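PDB 6IUQ: prolyl 4-hydroxylase from Phytophthora capsici LT1534, which probably hydroxylates proline residues to 4-hydroxyproline as an iron(II)- and 2-oxoglutarate-dependent oxygenase. Local coordinates for residues A[93-104]-A[140-153]. Residues are numbered along the deposited sequence; the frame is centred on the assembly and turned at random.
Sequences IFEVDLHDAALR and TLKLQRNAGHGGCF
Ile93 lays its CG1 against the Asn146 amide, and its CD1 reaches on to Phe153, 3.6 Å from CE1 of that ring. Phe94 and Arg145 form a hydrogen-bonded antiparallel pair, with Phe94 N to Arg145 O and Arg145 N to Phe94 O both at 2.7 Å. Their side chains run side by side, ring and guanidinium planes only 12° apart. Arg145 NH2 meets Phe94 CE1 at 3.6 Å, while NH1 is in a salt bridge with Glu223. Leu143 pairs with Val96 in the same way. CG1 of Val96, placed between the backbone N and carbonyl carbon (chi1 47°), packs 3.5 Å from Leu143 CB. Strand 94-97 lies at the edge of the six-stranded antiparallel sheet that includes the major sheet of the double-stranded beta-helix (DSBH) core, and apparently extends it; strand 224-232 flanks strand 139-146 on its other side. Met56 and Leu59 of helix 46-61 also pack on Leu143. Glu95, Lys142 and Gln144 lie on the other face of the sheet; the Lys142 side chain is about 8 Å from the bound iron(II). Glu95 OE2 takes two donors. Gln144 NE2 approaches on the anti lone pair, at 2.7 Å from OE2, with amide and carboxylate nearly coplanar. Lys142 NZ comes from above the carboxylate plane, at 2.6 Å from OE2, in a salt bridge.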
loop_
_atom_site.group_PDB
_atom_site.type_symbol
_atom_site.label_atom_id
_atom_site.label_comp_id
_atom_site.label_asym_id
_atom_site.label_seq_id
_atom_site.Cartn_x
_atom_site.Cartn_y
_atom_site.Cartn_z
ATOM N N ILE A 93 -8.793 13.844 7.255
ATOM C CA ILE A 93 -8.828 12.452 6.795
ATOM C C ILE A 93 -10.099 11.673 7.108
ATOM O O ILE A 93 -10.386 11.373 8.232
ATOM C CB ILE A 93 -7.604 11.672 7.251
ATOM C CG1 ILE A 93 -6.387 12.236 6.544
ATOM C CG2 ILE A 93 -7.762 10.197 6.921
ATOM C CD1 ILE A 93 -5.102 11.969 7.262
ATOM N N PHE A 94 -10.817 11.296 6.073
ATOM C CA PHE A 94 -12.110 10.632 6.245
ATOM C C PHE A 94 -12.215 9.385 5.355
ATOM O O PHE A 94 -11.686 9.350 4.239
ATOM C CB PHE A 94 -13.256 11.610 5.931
ATOM C CG PHE A 94 -13.141 12.930 6.648
ATOM C CD1 PHE A 94 -12.428 13.983 6.086
ATOM C CD2 PHE A 94 -13.731 13.112 7.892
ATOM C CE1 PHE A 94 -12.313 15.199 6.751
ATOM C CE2 PHE A 94 -13.622 14.322 8.558
ATOM C CZ PHE A 94 -12.908 15.367 7.988
ATOM N N GLU A 95 -12.904 8.365 5.853
ATOM C CA GLU A 95 -12.922 7.071 5.194
ATOM C C GLU A 95 -14.305 6.439 5.169
ATOM O O GLU A 95 -15.150 6.746 5.999
ATOM C CB GLU A 95 -11.936 6.123 5.882
ATOM C CG GLU A 95 -10.481 6.532 5.698
ATOM C CD GLU A 95 -9.512 5.615 6.424
ATOM O OE1 GLU A 95 -9.965 4.864 7.315
ATOM O OE2 GLU A 95 -8.300 5.640 6.096
ATOM N N VAL A 96 -14.530 5.558 4.202
ATOM C CA VAL A 96 -15.721 4.725 4.197
ATOM C C VAL A 96 -15.372 3.334 3.653
ATOM O O VAL A 96 -14.587 3.186 2.727
ATOM C CB VAL A 96 -16.877 5.370 3.390
ATOM C CG1 VAL A 96 -16.403 5.882 2.061
ATOM C CG2 VAL A 96 -18.012 4.378 3.198
ATOM N N ASP A 97 -15.918 2.311 4.286
ATOM C CA ASP A 97 -15.737 0.945 3.850
ATOM C C ASP A 97 -16.965 0.556 3.038
ATOM O O ASP A 97 -18.084 0.881 3.421
ATOM C CB ASP A 97 -15.545 0.038 5.068
ATOM C CG ASP A 97 -15.106 -1.350 4.700
ATOM O OD1 ASP A 97 -15.591 -1.874 3.677
ATOM O OD2 ASP A 97 -14.273 -1.916 5.442
ATOM N N LEU A 98 -16.770 -0.118 1.912
ATOM C CA LEU A 98 -17.907 -0.461 1.057
ATOM C C LEU A 98 -18.374 -1.908 1.240
ATOM O O LEU A 98 -18.972 -2.489 0.333
ATOM C CB LEU A 98 -17.568 -0.197 -0.415
ATOM C CG LEU A 98 -17.464 1.272 -0.863
ATOM C CD1 LEU A 98 -17.476 1.384 -2.376
ATOM C CD2 LEU A 98 -18.582 2.123 -0.280
ATOM N N HIS A 99 -18.111 -2.482 2.416
ATOM C CA HIS A 99 -18.551 -3.843 2.733
ATOM C C HIS A 99 -20.081 -3.913 2.838
ATOM O O HIS A 99 -20.687 -4.959 2.606
ATOM C CB HIS A 99 -17.917 -4.324 4.038
ATOM C CG HIS A 99 -18.491 -3.671 5.261
ATOM N ND1 HIS A 99 -17.993 -2.494 5.781
ATOM C CD2 HIS A 99 -19.521 -4.030 6.065
ATOM C CE1 HIS A 99 -18.692 -2.154 6.850
ATOM N NE2 HIS A 99 -19.625 -3.069 7.044
ATOM N N ASP A 100 -20.681 -2.778 3.177
ATOM C CA ASP A 100 -22.129 -2.629 3.341
ATOM C C ASP A 100 -22.870 -2.563 2.007
ATOM O O ASP A 100 -22.752 -1.568 1.299
ATOM C CB ASP A 100 -22.413 -1.356 4.144
ATOM C CG ASP A 100 -23.880 -1.204 4.530
ATOM O OD1 ASP A 100 -24.638 -2.207 4.478
ATOM O OD2 ASP A 100 -24.280 -0.060 4.857
ATOM N N ALA A 101 -23.634 -3.610 1.674
ATOM C CA ALA A 101 -24.424 -3.648 0.436
ATOM C C ALA A 101 -25.440 -2.505 0.349
ATOM O O ALA A 101 -25.793 -2.060 -0.747
ATOM C CB ALA A 101 -25.147 -4.982 0.304
ATOM N N ALA A 102 -25.910 -2.047 1.506
ATOM C CA ALA A 102 -26.877 -0.962 1.573
ATOM C C ALA A 102 -26.271 0.311 1.014
ATOM O O ALA A 102 -26.934 1.092 0.335
ATOM C CB ALA A 102 -27.339 -0.748 3.008
ATOM N N LEU A 103 -24.995 0.506 1.318
ATOM C CA LEU A 103 -24.245 1.665 0.867
ATOM C C LEU A 103 -23.899 1.519 -0.613
ATOM O O LEU A 103 -24.023 2.461 -1.401
ATOM C CB LEU A 103 -22.977 1.817 1.703
ATOM C CG LEU A 103 -22.172 3.101 1.548
ATOM C CD1 LEU A 103 -23.117 4.273 1.395
ATOM C CD2 LEU A 103 -21.307 3.277 2.774
ATOM N N ARG A 104 -23.488 0.313 -0.979
ATOM C CA ARG A 104 -22.988 0.050 -2.313
ATOM C C ARG A 104 -24.056 0.242 -3.360
ATOM O O ARG A 104 -23.767 0.673 -4.475
ATOM C CB ARG A 104 -22.426 -1.362 -2.397
ATOM C CG ARG A 104 -20.950 -1.394 -2.637
ATOM C CD ARG A 104 -20.496 -2.809 -2.763
ATOM N NE ARG A 104 -20.500 -3.452 -1.462
ATOM C CZ ARG A 104 -21.128 -4.585 -1.197
ATOM N NH1 ARG A 104 -21.797 -5.215 -2.152
ATOM N NH2 ARG A 104 -21.071 -5.084 0.024
ATOM N N THR A 140 -11.216 -6.010 1.026
ATOM C CA THR A 140 -11.684 -4.783 1.657
ATOM C C THR A 140 -11.593 -3.698 0.624
ATOM O O THR A 140 -10.570 -3.581 -0.042
ATOM C CB THR A 140 -10.827 -4.374 2.896
ATOM O OG1 THR A 140 -11.027 -5.301 3.966
ATOM C CG2 THR A 140 -11.184 -2.970 3.375
ATOM N N LEU A 141 -12.633 -2.892 0.490
ATOM C CA LEU A 141 -12.561 -1.757 -0.411
ATOM C C LEU A 141 -12.793 -0.482 0.386
ATOM O O LEU A 141 -13.900 -0.216 0.850
ATOM C CB LEU A 141 -13.582 -1.901 -1.542
ATOM C CG LEU A 141 -13.374 -1.032 -2.777
ATOM C CD1 LEU A 141 -13.808 -1.817 -4.015
ATOM C CD2 LEU A 141 -14.119 0.285 -2.666
ATOM N N LYS A 142 -11.742 0.308 0.545
ATOM C CA LYS A 142 -11.823 1.509 1.371
ATOM C C LYS A 142 -11.700 2.787 0.523
ATOM O O LYS A 142 -10.864 2.872 -0.379
ATOM C CB LYS A 142 -10.744 1.466 2.460
ATOM C CG LYS A 142 -10.757 2.644 3.419
ATOM C CD LYS A 142 -9.769 2.485 4.587
ATOM C CE LYS A 142 -8.338 2.944 4.225
ATOM N NZ LYS A 142 -8.213 4.380 3.780
ATOM N N LEU A 143 -12.563 3.762 0.801
ATOM C CA LEU A 143 -12.458 5.085 0.206
ATOM C C LEU A 143 -11.870 6.055 1.219
ATOM O O LEU A 143 -12.208 6.004 2.397
ATOM C CB LEU A 143 -13.819 5.582 -0.268
ATOM C CG LEU A 143 -14.618 4.647 -1.169
ATOM C CD1 LEU A 143 -15.928 5.303 -1.562
ATOM C CD2 LEU A 143 -13.803 4.275 -2.402
ATOM N N GLN A 144 -10.984 6.933 0.762
ATOM C CA GLN A 144 -10.340 7.878 1.656
ATOM C C GLN A 144 -10.267 9.275 1.065
ATOM O O GLN A 144 -9.822 9.458 -0.067
ATOM C CB GLN A 144 -8.933 7.412 2.013
ATOM C CG GLN A 144 -8.166 8.423 2.848
ATOM C CD GLN A 144 -6.810 7.924 3.295
ATOM O OE1 GLN A 144 -5.791 8.218 2.664
ATOM N NE2 GLN A 144 -6.787 7.170 4.393
ATOM N N ARG A 145 -10.719 10.258 1.841
ATOM C CA ARG A 145 -10.528 11.656 1.492
ATOM C C ARG A 145 -9.576 12.287 2.499
ATOM O O ARG A 145 -9.763 12.170 3.712
ATOM C CB ARG A 145 -11.862 12.408 1.462
ATOM C CG ARG A 145 -11.800 13.762 0.750
ATOM C CD ARG A 145 -13.140 14.510 0.811
ATOM N NE ARG A 145 -13.365 15.083 2.130
ATOM C CZ ARG A 145 -13.063 16.335 2.458
ATOM N NH1 ARG A 145 -12.549 17.159 1.546
ATOM N NH2 ARG A 145 -13.292 16.766 3.691
ATOM N N ASN A 146 -8.534 12.923 1.987
ATOM C CA ASN A 146 -7.613 13.687 2.807
ATOM C C ASN A 146 -7.800 15.162 2.486
ATOM O O ASN A 146 -7.552 15.591 1.355
ATOM C CB ASN A 146 -6.166 13.241 2.556
ATOM C CG ASN A 146 -5.150 14.041 3.357
ATOM O OD1 ASN A 146 -5.513 14.899 4.164
ATOM N ND2 ASN A 146 -3.864 13.754 3.141
ATOM N N ALA A 147 -8.243 15.924 3.485
ATOM C CA ALA A 147 -8.561 17.339 3.323
ATOM C C ALA A 147 -7.424 18.160 2.729
ATOM O O ALA A 147 -7.670 19.119 1.986
ATOM C CB ALA A 147 -8.973 17.930 4.667
ATOM N N GLY A 148 -6.187 17.774 3.048
ATOM C CA GLY A 148 -5.007 18.518 2.633
ATOM C C GLY A 148 -4.507 19.349 3.787
ATOM O O GLY A 148 -4.142 20.492 3.629
ATOM N N HIS A 149 -4.512 18.819 4.985
ATOM C CA HIS A 149 -4.114 19.639 6.109
ATOM C C HIS A 149 -2.888 19.147 6.863
ATOM O O HIS A 149 -2.850 19.172 8.073
ATOM C CB HIS A 149 -5.307 19.704 7.053
ATOM C CG HIS A 149 -5.161 20.676 8.180
ATOM N ND1 HIS A 149 -5.815 20.513 9.381
ATOM C CD2 HIS A 149 -4.460 21.830 8.287
ATOM C CE1 HIS A 149 -5.516 21.522 10.183
ATOM N NE2 HIS A 149 -4.690 22.331 9.545
ATOM N N GLY A 150 -1.892 18.645 6.171
ATOM C CA GLY A 150 -0.839 18.004 6.935
ATOM C C GLY A 150 -1.495 16.825 7.651
ATOM O O GLY A 150 -2.469 16.284 7.129
ATOM N N GLY A 151 -0.998 16.436 8.828
ATOM C CA GLY A 151 -1.538 15.291 9.558
ATOM C C GLY A 151 -0.504 14.266 10.024
ATOM O O GLY A 151 0.698 14.556 10.057
ATOM N N CYS A 152 -0.965 13.066 10.384
ATOM C CA CYS A 152 -0.072 12.001 10.873
ATOM C C CYS A 152 -0.030 10.777 9.941
ATOM O O CYS A 152 -1.042 10.115 9.735
ATOM C CB CYS A 152 -0.489 11.557 12.284
ATOM S SG CYS A 152 0.564 10.256 13.018
ATOM N N PHE A 153 1.148 10.477 9.398
ATOM C CA PHE A 153 1.321 9.345 8.486
ATOM C C PHE A 153 2.573 8.543 8.833
ATOM O O PHE A 153 3.638 8.744 8.255
ATOM C CB PHE A 153 1.412 9.822 7.035
ATOM C CG PHE A 153 0.420 10.890 6.678
ATOM C CD1 PHE A 153 -0.866 10.557 6.287
ATOM C CD2 PHE A 153 0.784 12.232 6.715
ATOM C CE1 PHE A 153 -1.785 11.547 5.946
ATOM C CE2 PHE A 153 -0.124 13.225 6.373
ATOM C CZ PHE A 153 -1.409 12.881 5.988
HETATM O O HOH W 1 -15.211 -3.786 1.764
#